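Side-chain contacts in enolase (alpha proteobacterium BAL199, PDB 3UGV), which binds magnesium and, as a mandelate racemase-like member of the enolase superfamily, probably abstracts a proton next to a carboxylate: residues K84-A89 with A121-I126; D109-S114 with I126-V131; I59-E64 with D132-D137; Y74-V79 with S350-I355; P299-I304 with P330-H335. All blocks are in the same frame, centred on the assembly; numbering follows the deposited sequence.

Contacts 1, 2 and 3 follow helix 123-142 from its start: first against helix 83-97, then against helix 104-114, then against strand 52-65. Contacts 1 and 2 share I126 and have centres about 9 Å apart; contact 3 lies about 12 Å from contact 2. Strand 52-65 pairs with strand 71-75, which leads into contact 4, where the N-terminal domain meets the loop after strand 346-348. Contact 5, about 12 Å from contact 4, comes late in the chain but is nested inside the long loop that contact 4 closes. Through M125, I126, S129 and M133, helix 123-142 also touches contact 5, so this helix links the N-terminal domain to the barrel.

Contact 1 (K84-A89 with A121-I126); sequences KYLVPA and AGLSMI
L86 of helix 83-97 meets L123 and I126 at the start of helix 123-142, a helix-to-helix contact in the N-terminal capping domain of this enolase-superfamily protein. All four touching residues are buried, the side-chain contacts are between carbon atoms, and no hydrogen bond crosses. L86 does most of the work. Its CB does not aim straight at the other helix, but its branched end swings closer, with CG beside the backbone N (chi1 -67°). The CD2 methyl of L86 then sits in the angle between two side chains one helical turn apart, 4.0 Å from L123 CD2 and 3.9 Å from I126 CG2. The same CD2 rests 3.9 Å from the carbonyl oxygen of L123, and L86 CD1 lies 4.0 Å from I126 CG2. That I126 methyl is the branch standing anti to the backbone N, and the two side chains meet at a slant. L123 splits its branches: CD2 goes to L86, while CD1 goes to Y85, reaching CD2 of the tyrosine ring at 4.1 Å.

The hydroxyl of Y85 bonds to D92 of the second subunit, and L123 packs on L123 of that same subunit. The contact is therefore part of a subunit interface. At the start of helix 123-142, G122 is the N-cap and has a positive phi of 79°; its carbonyl oxygen takes the first-turn bond from I126 N at 3.2 Å. Helices packed on one another beside a three-stranded antiparallel sheet are the build of the mandelate racemase-type capping domain.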
# COMPACT_ATOMS: atom_id res chain seq x y z
N LYS F 84 20.81 4.51 -40.91
CA LYS F 84 20.13 3.99 -42.09
C LYS F 84 18.65 3.68 -41.86
O LYS F 84 17.93 3.34 -42.80
CB LYS F 84 20.83 2.74 -42.63
CG LYS F 84 22.23 2.99 -43.15
CD LYS F 84 22.84 1.69 -43.61
CE LYS F 84 22.60 0.58 -42.60
NZ LYS F 84 23.33 -0.67 -42.97
N TYR F 85 18.19 3.76 -40.61
CA TYR F 85 16.77 3.62 -40.34
C TYR F 85 16.18 5.01 -40.09
O TYR F 85 15.07 5.32 -40.53
CB TYR F 85 16.48 2.72 -39.14
CG TYR F 85 17.43 1.56 -38.93
CD1 TYR F 85 18.03 0.89 -40.00
CD2 TYR F 85 17.73 1.14 -37.64
CE1 TYR F 85 18.90 -0.18 -39.77
CE2 TYR F 85 18.60 0.09 -37.40
CZ TYR F 85 19.18 -0.57 -38.46
OH TYR F 85 20.04 -1.62 -38.18
N LEU F 86 16.95 5.84 -39.38
CA LEU F 86 16.49 7.16 -38.94
C LEU F 86 16.40 8.18 -40.06
O LEU F 86 15.45 8.97 -40.11
CB LEU F 86 17.36 7.70 -37.81
CG LEU F 86 17.27 6.92 -36.50
CD1 LEU F 86 18.40 7.30 -35.54
CD2 LEU F 86 15.89 7.09 -35.86
N VAL F 87 17.38 8.19 -40.96
CA VAL F 87 17.34 9.11 -42.09
C VAL F 87 16.09 8.92 -42.97
O VAL F 87 15.38 9.89 -43.27
CB VAL F 87 18.61 9.01 -42.95
CG1 VAL F 87 18.30 9.42 -44.39
CG2 VAL F 87 19.71 9.86 -42.36
N PRO F 88 15.80 7.68 -43.38
CA PRO F 88 14.56 7.49 -44.14
C PRO F 88 13.35 7.88 -43.31
O PRO F 88 12.42 8.46 -43.85
CB PRO F 88 14.55 5.99 -44.44
CG PRO F 88 15.98 5.59 -44.39
CD PRO F 88 16.59 6.44 -43.31
N ALA F 89 13.36 7.56 -42.03
CA ALA F 89 12.23 7.91 -41.17
C ALA F 89 12.02 9.43 -41.13
O ALA F 89 10.89 9.91 -41.15
CB ALA F 89 12.43 7.37 -39.77
N ALA F 121 7.83 4.19 -28.06
CA ALA F 121 9.20 4.25 -27.58
C ALA F 121 10.16 3.80 -28.68
O ALA F 121 9.72 3.30 -29.71
CB ALA F 121 9.37 3.41 -26.30
N GLY F 122 11.46 3.99 -28.46
CA GLY F 122 12.45 3.51 -29.40
C GLY F 122 12.64 4.38 -30.63
O GLY F 122 12.51 5.60 -30.56
N LEU F 123 12.94 3.75 -31.76
CA LEU F 123 13.26 4.47 -33.00
C LEU F 123 12.22 5.50 -33.41
O LEU F 123 12.58 6.55 -33.95
CB LEU F 123 13.53 3.49 -34.15
CG LEU F 123 14.79 2.62 -34.00
CD1 LEU F 123 14.72 1.37 -34.88
CD2 LEU F 123 16.05 3.44 -34.28
N SER F 124 10.94 5.22 -33.17
CA SER F 124 9.85 6.15 -33.50
C SER F 124 10.04 7.49 -32.78
O SER F 124 10.02 8.56 -33.39
CB SER F 124 8.48 5.58 -33.11
OG SER F 124 8.28 4.26 -33.58
N MET F 125 10.21 7.40 -31.46
CA MET F 125 10.41 8.55 -30.60
C MET F 125 11.63 9.36 -31.06
O MET F 125 11.59 10.59 -31.09
CB MET F 125 10.60 8.06 -29.15
CG MET F 125 10.84 9.15 -28.11
SD MET F 125 9.57 10.43 -28.19
CE MET F 125 8.93 10.35 -26.52
N ILE F 126 12.69 8.66 -31.44
CA ILE F 126 13.94 9.30 -31.84
C ILE F 126 13.83 10.16 -33.11
O ILE F 126 14.41 11.25 -33.19
CB ILE F 126 15.08 8.27 -31.98
CG1 ILE F 126 15.33 7.62 -30.61
CG2 ILE F 126 16.34 8.94 -32.48
CD1 ILE F 126 16.50 6.69 -30.59

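Contact 2 (D109-S114 with I126-V131); sequences DKTRKS and IAASGV
T111 and A128 form a buried contact between helices 104-114 and 123-142 of the capping domain, which come close here, with CA atoms 5.8 Å apart. It is a small-residue contact, bridged by one water. The A128 methyl points at T111 and meets its hydroxyl first, with OG1 3.3 Å from A128 CB; the two CB atoms are 4.0 Å apart. The threonine oxygen lies between the backbone N and the carbonyl carbon (chi1 62°), a setting that puts OG1 beside both the carbonyls of its own helix and A128. Within the helix its strongest partner is the carbonyl oxygen of I107, with that of Y108 also near enough to share the bond. Toward A128, T111 OG1 is 3.0 Å from a water, which donates to the A128 carbonyl oxygen at 2.9 Å. That water is the polar link between the helices, since no direct hydrogen bond joins the two segments. R112 adds only its aliphatic part, CG lying 4.3 Å from A128 CB.

Farther along the first helix, S114 OG donates to T111 O at 2.8 Å, reaching it from 28° out of the carbonyl plane. K113 NZ and D109 OD1 form a salt bridge one turn apart, at 3.6 Å. Other sides of helix 123-142 are taken by different neighbours: A127 and V131 lie on M93 and L90 of helix 83-97, while S129 OG makes a weak bond to M302 O of helix 301-304 in the barrel domain.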
# COMPACT_ATOMS: atom_id res chain seq x y z
N ASP F 109 2.61 15.75 -31.91
CA ASP F 109 1.48 14.83 -31.91
C ASP F 109 1.33 14.06 -33.23
O ASP F 109 1.16 12.85 -33.23
CB ASP F 109 0.19 15.55 -31.55
CG ASP F 109 -1.03 14.65 -31.70
OD1 ASP F 109 -1.27 13.84 -30.78
OD2 ASP F 109 -1.73 14.76 -32.74
N LYS F 110 1.41 14.77 -34.36
CA LYS F 110 1.27 14.15 -35.69
C LYS F 110 2.38 13.14 -36.03
O LYS F 110 2.10 12.09 -36.61
CB LYS F 110 1.21 15.21 -36.80
CG LYS F 110 0.04 16.20 -36.68
CD LYS F 110 0.13 17.31 -37.74
CE LYS F 110 -1.02 18.30 -37.61
NZ LYS F 110 -1.01 19.31 -38.71
N THR F 111 3.63 13.45 -35.68
CA THR F 111 4.73 12.52 -35.92
C THR F 111 4.62 11.24 -35.08
O THR F 111 4.85 10.14 -35.60
CB THR F 111 6.11 13.17 -35.69
OG1 THR F 111 6.23 13.59 -34.32
CG2 THR F 111 6.28 14.38 -36.60
N ARG F 112 4.27 11.37 -33.81
CA ARG F 112 4.09 10.21 -32.93
C ARG F 112 2.89 9.35 -33.32
O ARG F 112 2.95 8.12 -33.21
CB ARG F 112 4.00 10.63 -31.47
CG ARG F 112 5.31 11.18 -30.92
CD ARG F 112 5.24 11.39 -29.41
NE ARG F 112 5.82 10.28 -28.67
CZ ARG F 112 5.45 9.95 -27.43
NH1 ARG F 112 4.49 10.64 -26.83
NH2 ARG F 112 6.03 8.92 -26.81
N LYS F 113 1.80 9.98 -33.76
CA LYS F 113 0.64 9.22 -34.24
C LYS F 113 0.98 8.40 -35.49
O LYS F 113 0.51 7.27 -35.63
CB LYS F 113 -0.55 10.13 -34.56
CG LYS F 113 -1.35 10.62 -33.36
CD LYS F 113 -2.61 11.37 -33.84
CE LYS F 113 -3.25 12.21 -32.73
NZ LYS F 113 -3.75 11.41 -31.57
N SER F 114 1.79 8.96 -36.39
CA SER F 114 2.09 8.28 -37.65
C SER F 114 2.81 6.94 -37.45
O SER F 114 2.72 6.04 -38.29
CB SER F 114 2.90 9.17 -38.59
OG SER F 114 4.26 9.26 -38.18
N ILE F 126 12.69 8.66 -31.44
CA ILE F 126 13.94 9.30 -31.84
C ILE F 126 13.83 10.16 -33.11
O ILE F 126 14.41 11.25 -33.19
CB ILE F 126 15.08 8.27 -31.98
CG1 ILE F 126 15.33 7.62 -30.61
CG2 ILE F 126 16.34 8.94 -32.48
CD1 ILE F 126 16.50 6.69 -30.59
N ALA F 127 13.08 9.68 -34.10
CA ALA F 127 12.89 10.46 -35.31
C ALA F 127 12.07 11.70 -34.99
O ALA F 127 12.42 12.81 -35.40
CB ALA F 127 12.23 9.65 -36.38
N ALA F 128 10.98 11.50 -34.24
CA ALA F 128 10.14 12.62 -33.83
C ALA F 128 10.87 13.65 -32.97
O ALA F 128 10.62 14.84 -33.11
CB ALA F 128 8.90 12.12 -33.09
N SER F 129 11.77 13.20 -32.09
CA SER F 129 12.51 14.11 -31.21
C SER F 129 13.44 15.02 -32.00
O SER F 129 13.58 16.21 -31.70
CB SER F 129 13.30 13.33 -30.16
OG SER F 129 12.45 12.69 -29.23
N GLY F 130 14.06 14.46 -33.03
CA GLY F 130 14.94 15.22 -33.91
C GLY F 130 14.21 16.31 -34.67
O GLY F 130 14.73 17.41 -34.86
N VAL F 131 13.00 15.99 -35.13
CA VAL F 131 12.16 16.96 -35.81
C VAL F 131 11.79 18.03 -34.81
O VAL F 131 11.89 19.22 -35.09
CB VAL F 131 10.86 16.32 -36.33
CG1 VAL F 131 9.84 17.39 -36.67
CG2 VAL F 131 11.15 15.42 -37.53
O HOH W 1 8.03 15.92 -33.66

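Contact 3 (I59-E64 with D132-D137); sequences ILIDIE and DMAVWD
A134 is pressed between I61 and I63, and this one methyl carries most of the contact between helix 123-142 and strand 52-65. The axes of strand segment 59-64 and helix segment 132-137 approach to 8.4 Å, with 45° between their directions. Along the helix, D132 comes first; its OD1 and, a turn later, NE1 of W136 both bond to S308 OG in the barrel domain, and the carboxyl carbon of D132 lies at the edge of the W136 ring, in plane. M133 runs beside the sheet and packs on A73 of the neighbouring strand. A134 then points at the strand. Its CB is 3.7 Å from I61 CG2 and 3.5 Å from I63 CG1, the second being tighter than ordinary van der Waals contact. I63 bends at its second torsion (chi2 -65°), and its CD1 curls back to 4.1 Å from A134 CB. V135 stands at the margin, its N 4.5 Å from I63 CG1, and its side chain packs on P104 and I107 of helix 104-114.

On the strand, I61 and I63 turn to the helix while D62 between them points away, and its OD2 bonds to W379 NE1. A three-stranded antiparallel sheet with helices laid against its apolar face is the characteristic build of the capping domain of the mandelate racemase and muconate lactonizing enzymes.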
# COMPACT_ATOMS: atom_id res chain seq x y z
N ILE F 59 23.31 12.91 -36.79
CA ILE F 59 22.44 13.27 -37.90
C ILE F 59 22.16 14.77 -37.83
O ILE F 59 21.58 15.26 -36.86
CB ILE F 59 21.13 12.46 -37.88
CG1 ILE F 59 21.43 10.98 -38.10
CG2 ILE F 59 20.16 12.98 -38.95
CD1 ILE F 59 20.29 10.05 -37.73
N LEU F 60 22.62 15.51 -38.84
CA LEU F 60 22.39 16.95 -38.93
C LEU F 60 21.05 17.21 -39.61
O LEU F 60 20.78 16.67 -40.68
CB LEU F 60 23.51 17.62 -39.73
CG LEU F 60 24.76 18.11 -38.98
CD1 LEU F 60 25.42 17.01 -38.21
CD2 LEU F 60 25.75 18.73 -39.95
N ILE F 61 20.23 18.04 -38.99
CA ILE F 61 18.88 18.26 -39.46
C ILE F 61 18.64 19.72 -39.80
O ILE F 61 18.89 20.60 -38.98
CB ILE F 61 17.86 17.81 -38.40
CG1 ILE F 61 17.98 16.31 -38.18
CG2 ILE F 61 16.44 18.23 -38.78
CD1 ILE F 61 17.23 15.81 -36.98
N ASP F 62 18.15 19.97 -41.02
CA ASP F 62 17.86 21.32 -41.50
C ASP F 62 16.41 21.43 -41.97
O ASP F 62 15.97 20.69 -42.84
CB ASP F 62 18.78 21.67 -42.67
CG ASP F 62 20.13 22.20 -42.22
OD1 ASP F 62 20.20 23.40 -41.87
OD2 ASP F 62 21.11 21.42 -42.25
N ILE F 63 15.67 22.37 -41.38
CA ILE F 63 14.30 22.63 -41.75
C ILE F 63 14.27 23.86 -42.64
O ILE F 63 14.97 24.84 -42.37
CB ILE F 63 13.43 22.94 -40.52
CG1 ILE F 63 13.42 21.77 -39.56
CG2 ILE F 63 12.02 23.24 -40.93
CD1 ILE F 63 12.76 20.56 -40.14
N GLU F 64 13.48 23.80 -43.71
CA GLU F 64 13.16 24.98 -44.51
C GLU F 64 11.71 25.35 -44.28
O GLU F 64 10.85 24.47 -44.22
CB GLU F 64 13.37 24.71 -46.01
CG GLU F 64 14.80 24.37 -46.41
CD GLU F 64 15.03 24.46 -47.92
OE1 GLU F 64 14.11 24.89 -48.66
OE2 GLU F 64 16.14 24.09 -48.37
N ASP F 132 11.38 17.60 -33.62
CA ASP F 132 10.93 18.52 -32.59
C ASP F 132 11.97 19.60 -32.28
O ASP F 132 11.64 20.79 -32.23
CB ASP F 132 10.57 17.75 -31.32
CG ASP F 132 9.90 18.63 -30.27
OD1 ASP F 132 8.69 18.94 -30.43
OD2 ASP F 132 10.58 19.01 -29.29
N MET F 133 13.22 19.18 -32.07
CA MET F 133 14.28 20.14 -31.76
C MET F 133 14.51 21.14 -32.89
O MET F 133 14.60 22.34 -32.65
CB MET F 133 15.58 19.42 -31.42
CG MET F 133 15.52 18.71 -30.09
SD MET F 133 17.06 17.86 -29.74
CE MET F 133 16.91 16.43 -30.81
N ALA F 134 14.61 20.64 -34.12
CA ALA F 134 14.75 21.51 -35.28
C ALA F 134 13.60 22.51 -35.39
O ALA F 134 13.81 23.70 -35.63
CB ALA F 134 14.85 20.68 -36.56
N VAL F 135 12.38 22.01 -35.23
CA VAL F 135 11.20 22.85 -35.39
C VAL F 135 11.13 23.95 -34.33
O VAL F 135 10.72 25.07 -34.59
CB VAL F 135 9.92 22.00 -35.41
CG1 VAL F 135 8.69 22.86 -35.18
CG2 VAL F 135 9.81 21.28 -36.73
N TRP F 136 11.55 23.62 -33.11
CA TRP F 136 11.54 24.62 -32.06
C TRP F 136 12.61 25.66 -32.35
O TRP F 136 12.43 26.83 -32.03
CB TRP F 136 11.80 23.99 -30.70
CG TRP F 136 10.58 23.52 -29.97
CD1 TRP F 136 10.18 22.22 -29.81
CD2 TRP F 136 9.62 24.33 -29.27
NE1 TRP F 136 9.02 22.18 -29.07
CE2 TRP F 136 8.66 23.45 -28.72
CE3 TRP F 136 9.48 25.70 -29.07
CZ2 TRP F 136 7.57 23.91 -27.98
CZ3 TRP F 136 8.39 26.16 -28.32
CH2 TRP F 136 7.46 25.26 -27.79
N ASP F 137 13.73 25.22 -32.93
CA ASP F 137 14.78 26.16 -33.28
C ASP F 137 14.26 27.11 -34.34
O ASP F 137 14.49 28.32 -34.26
CB ASP F 137 16.04 25.46 -33.79
CG ASP F 137 17.10 26.44 -34.27
OD1 ASP F 137 17.65 27.20 -33.44
OD2 ASP F 137 17.38 26.46 -35.49

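Contact 4 (Y74-V79 with S350-I355); sequences YLEPYV and SWADPI
Y74 and E76 both lie against the methyl of A352, joining the end of strand 71-75 to a turn of the C-terminal domain. Y74 comes first. Its ring leaves the strand with CG between the backbone N and the carbonyl carbon (chi1 64°), a setting that carries its outer end across to the turn. There CE1 of Y74 lies 4.0 Å from A352 CB, with CZ and OH about as near, and the methyl approaches the ring obliquely. The hydroxyl finds its polar partner in E331. Two residues on, E76 passes along the tyrosine, its CG in plane at the ring edge. The chain stays extended beyond CG, and OE1 of E76 ends 4.1 Å from A352 CB while accepting from W56 NE1. Beyond the contact, the chain runs on to the second subunit, where Y78 stacks on its F117.

A352 sits in a type I turn from S350 to D353, closed by D353 N bonding to S350 O at 3.2 Å. Chemically, the contact itself is plain van der Waals packing: the tyrosine oxygen and the glutamate OE1 are satisfied by E331 and W56, which probably hold both groups in place beside the methyl.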
# COMPACT_ATOMS: atom_id res chain seq x y z
N TYR F 74 20.52 18.63 -34.18
CA TYR F 74 21.18 17.38 -34.53
C TYR F 74 20.79 16.25 -33.59
O TYR F 74 20.32 16.49 -32.48
CB TYR F 74 22.71 17.55 -34.57
CG TYR F 74 23.34 17.90 -33.24
CD1 TYR F 74 23.69 16.91 -32.32
CD2 TYR F 74 23.59 19.22 -32.90
CE1 TYR F 74 24.27 17.23 -31.11
CE2 TYR F 74 24.17 19.55 -31.69
CZ TYR F 74 24.51 18.56 -30.80
OH TYR F 74 25.09 18.90 -29.59
N LEU F 75 20.97 15.03 -34.06
CA LEU F 75 20.71 13.85 -33.26
C LEU F 75 22.04 13.16 -33.02
O LEU F 75 22.94 13.21 -33.86
CB LEU F 75 19.76 12.91 -34.00
CG LEU F 75 18.27 13.25 -33.97
CD1 LEU F 75 17.56 12.48 -35.05
CD2 LEU F 75 17.70 12.89 -32.63
N GLU F 76 22.16 12.51 -31.86
CA GLU F 76 23.32 11.69 -31.54
C GLU F 76 22.84 10.29 -31.20
O GLU F 76 22.63 9.97 -30.03
CB GLU F 76 24.08 12.28 -30.36
CG GLU F 76 24.34 13.75 -30.49
CD GLU F 76 25.19 14.29 -29.37
OE1 GLU F 76 26.43 14.11 -29.41
OE2 GLU F 76 24.61 14.90 -28.44
N PRO F 77 22.67 9.45 -32.22
CA PRO F 77 22.02 8.13 -32.10
C PRO F 77 22.92 6.96 -31.67
O PRO F 77 22.41 5.84 -31.61
CB PRO F 77 21.47 7.89 -33.50
CG PRO F 77 22.49 8.55 -34.39
CD PRO F 77 23.01 9.76 -33.62
N TYR F 78 24.19 7.20 -31.38
CA TYR F 78 25.06 6.16 -30.80
C TYR F 78 25.57 5.11 -31.78
O TYR F 78 26.77 4.91 -31.92
CB TYR F 78 24.33 5.43 -29.68
CG TYR F 78 24.38 6.10 -28.33
CD1 TYR F 78 25.41 5.82 -27.45
CD2 TYR F 78 23.37 6.98 -27.92
CE1 TYR F 78 25.46 6.41 -26.21
CE2 TYR F 78 23.41 7.58 -26.67
CZ TYR F 78 24.46 7.28 -25.82
OH TYR F 78 24.55 7.85 -24.57
N VAL F 79 24.64 4.41 -32.43
CA VAL F 79 25.00 3.33 -33.34
C VAL F 79 24.91 3.81 -34.78
O VAL F 79 23.82 4.11 -35.26
CB VAL F 79 24.12 2.07 -33.12
CG1 VAL F 79 24.20 1.62 -31.69
CG2 VAL F 79 22.69 2.35 -33.46
N SER F 350 32.30 17.47 -25.67
CA SER F 350 32.58 18.20 -26.91
C SER F 350 32.63 17.28 -28.14
O SER F 350 33.24 17.60 -29.16
CB SER F 350 33.87 19.02 -26.78
OG SER F 350 34.95 18.23 -26.35
N TRP F 351 31.97 16.13 -28.03
CA TRP F 351 31.94 15.14 -29.09
C TRP F 351 31.37 15.69 -30.39
O TRP F 351 31.80 15.28 -31.47
CB TRP F 351 31.16 13.92 -28.63
CG TRP F 351 31.74 13.30 -27.38
CD1 TRP F 351 32.94 13.60 -26.79
CD2 TRP F 351 31.14 12.29 -26.56
NE1 TRP F 351 33.12 12.84 -25.67
CE2 TRP F 351 32.03 12.03 -25.50
CE3 TRP F 351 29.93 11.59 -26.63
CZ2 TRP F 351 31.76 11.09 -24.52
CZ3 TRP F 351 29.66 10.65 -25.64
CH2 TRP F 351 30.57 10.41 -24.61
N ALA F 352 30.43 16.63 -30.28
CA ALA F 352 29.80 17.23 -31.47
C ALA F 352 30.35 18.61 -31.88
O ALA F 352 29.92 19.16 -32.89
CB ALA F 352 28.28 17.28 -31.31
N ASP F 353 31.31 19.14 -31.13
CA ASP F 353 31.91 20.45 -31.44
C ASP F 353 32.45 20.60 -32.87
O ASP F 353 32.39 21.69 -33.46
CB ASP F 353 33.04 20.78 -30.45
CG ASP F 353 32.52 21.40 -29.17
OD1 ASP F 353 31.29 21.38 -28.94
OD2 ASP F 353 33.35 21.91 -28.38
N PRO F 354 33.02 19.52 -33.44
CA PRO F 354 33.62 19.69 -34.76
C PRO F 354 32.65 20.16 -35.85
O PRO F 354 33.08 20.86 -36.75
CB PRO F 354 34.16 18.29 -35.08
CG PRO F 354 34.48 17.72 -33.73
CD PRO F 354 33.41 18.25 -32.81
N ILE F 355 31.37 19.81 -35.75
CA ILE F 355 30.40 20.21 -36.77
C ILE F 355 29.74 21.56 -36.48
O ILE F 355 28.87 22.00 -37.23
CB ILE F 355 29.33 19.13 -37.03
CG1 ILE F 355 28.69 18.69 -35.73
CG2 ILE F 355 29.95 17.93 -37.73
CD1 ILE F 355 27.60 19.60 -35.26

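Contact 5 (P299-I304 with P330-H335); sequences PDFMRI and PEVGAH
F301 reaches from the short, weakly bonded helix 301-304 to V332 and G333 of helix 330-337, a buried contact within the modified (beta/alpha)7beta barrel of the enolase superfamily. Its CB lies by M133 of helix 123-142, so the side chain starts at the seam with the capping domain. CG stands beside the backbone N (chi1 -65°), and the ring from there projects to the second helix. One edge carries CD1 and CE1, each 4.2 Å from V332 CG1. That methyl sits over one face of the ring, 4.1 Å above its plane and displaced toward the rim, and the two side chains run past each other in opposite directions. On the other edge CE2 meets the backbone, 3.8 Å from G333 CA and 4.0 Å from G333 N. G333 has no side chain, so main-chain atoms pack directly against the phenyl group. The ring also stacks with W310 of helix 306-320.

The residue before F301 begins the helix: D300 is its N-cap. OD1 of D300 accepts from M302 N at 2.9 Å, met from above the carboxylate plane, and weakly from R303 N; OD2 of D300 bonds to H327 ND1. This pairing is consistent with the His-Asp dyad of mandelate racemase-like enzymes. R303 gives NH1 to the carbonyl oxygen of E277, a magnesium ligand. F301 therefore follows directly in sequence a residue that is probably part of the active site; its side chain is about 13 Å from a bound magnesium ion. At the ring's far end, CZ of F301 comes to 3.7 Å from G333 CA.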
# COMPACT_ATOMS: atom_id res chain seq x y z
N PRO F 299 16.88 13.08 -18.39
CA PRO F 299 16.38 12.67 -19.72
C PRO F 299 17.33 13.04 -20.86
O PRO F 299 18.04 14.05 -20.81
CB PRO F 299 15.07 13.45 -19.85
CG PRO F 299 14.69 13.76 -18.46
CD PRO F 299 15.97 14.02 -17.74
N ASP F 300 17.35 12.18 -21.87
CA ASP F 300 18.09 12.38 -23.10
C ASP F 300 17.11 12.94 -24.13
O ASP F 300 16.00 12.43 -24.24
CB ASP F 300 18.64 11.03 -23.55
CG ASP F 300 19.29 11.09 -24.91
OD1 ASP F 300 18.55 11.13 -25.91
OD2 ASP F 300 20.54 11.08 -24.98
N PHE F 301 17.52 13.96 -24.90
CA PHE F 301 16.59 14.67 -25.80
C PHE F 301 16.05 13.88 -27.00
O PHE F 301 14.94 14.15 -27.49
CB PHE F 301 17.17 16.02 -26.24
CG PHE F 301 17.34 16.98 -25.10
CD1 PHE F 301 16.28 17.75 -24.66
CD2 PHE F 301 18.55 17.06 -24.42
CE1 PHE F 301 16.42 18.61 -23.59
CE2 PHE F 301 18.70 17.92 -23.35
CZ PHE F 301 17.63 18.69 -22.93
N MET F 302 16.81 12.91 -27.49
CA MET F 302 16.27 12.09 -28.56
C MET F 302 15.25 11.07 -28.05
O MET F 302 14.43 10.58 -28.82
CB MET F 302 17.37 11.41 -29.37
CG MET F 302 17.83 10.11 -28.79
SD MET F 302 19.00 9.26 -29.87
CE MET F 302 19.60 7.98 -28.77
N ARG F 303 15.27 10.79 -26.75
CA ARG F 303 14.41 9.76 -26.18
C ARG F 303 13.20 10.34 -25.43
O ARG F 303 12.12 9.76 -25.46
CB ARG F 303 15.19 8.83 -25.24
CG ARG F 303 16.27 8.00 -25.91
CD ARG F 303 16.84 6.91 -24.97
NE ARG F 303 18.00 6.24 -25.58
CZ ARG F 303 19.27 6.51 -25.29
NH1 ARG F 303 19.59 7.43 -24.38
NH2 ARG F 303 20.25 5.87 -25.92
N ILE F 304 13.40 11.47 -24.76
CA ILE F 304 12.32 12.06 -23.98
C ILE F 304 11.26 12.74 -24.85
O ILE F 304 10.14 12.99 -24.39
CB ILE F 304 12.83 13.07 -22.93
CG1 ILE F 304 11.77 13.33 -21.86
CG2 ILE F 304 13.25 14.37 -23.60
CD1 ILE F 304 11.75 12.29 -20.73
N PRO F 330 24.28 19.40 -25.37
CA PRO F 330 24.59 20.48 -24.42
C PRO F 330 23.93 21.79 -24.83
O PRO F 330 23.53 22.57 -23.96
CB PRO F 330 26.12 20.58 -24.49
CG PRO F 330 26.56 19.27 -24.99
CD PRO F 330 25.49 18.78 -25.92
N GLU F 331 23.79 22.03 -26.13
CA GLU F 331 23.17 23.29 -26.57
C GLU F 331 21.68 23.38 -26.25
O GLU F 331 21.26 24.31 -25.55
CB GLU F 331 23.45 23.58 -28.05
CG GLU F 331 24.94 23.64 -28.37
CD GLU F 331 25.57 22.26 -28.46
OE1 GLU F 331 24.83 21.27 -28.65
OE2 GLU F 331 26.81 22.17 -28.33
N VAL F 332 20.87 22.44 -26.75
CA VAL F 332 19.46 22.40 -26.39
C VAL F 332 19.39 22.27 -24.88
O VAL F 332 18.57 22.92 -24.21
CB VAL F 332 18.72 21.20 -27.00
CG1 VAL F 332 17.24 21.28 -26.66
CG2 VAL F 332 18.91 21.15 -28.50
N GLY F 333 20.26 21.43 -24.34
CA GLY F 333 20.36 21.26 -22.90
C GLY F 333 20.45 22.56 -22.13
O GLY F 333 19.64 22.84 -21.23
N ALA F 334 21.44 23.38 -22.46
CA ALA F 334 21.61 24.64 -21.74
C ALA F 334 20.38 25.55 -21.87
O ALA F 334 19.98 26.22 -20.90
CB ALA F 334 22.90 25.35 -22.17
N HIS F 335 19.77 25.56 -23.05
CA HIS F 335 18.57 26.37 -23.26
C HIS F 335 17.42 25.98 -22.33
O HIS F 335 16.91 26.84 -21.61
CB HIS F 335 18.11 26.36 -24.73
CG HIS F 335 18.86 27.32 -25.59
ND1 HIS F 335 18.49 28.65 -25.74
CD2 HIS F 335 19.97 27.16 -26.36
CE1 HIS F 335 19.34 29.25 -26.55
NE2 HIS F 335 20.24 28.37 -26.94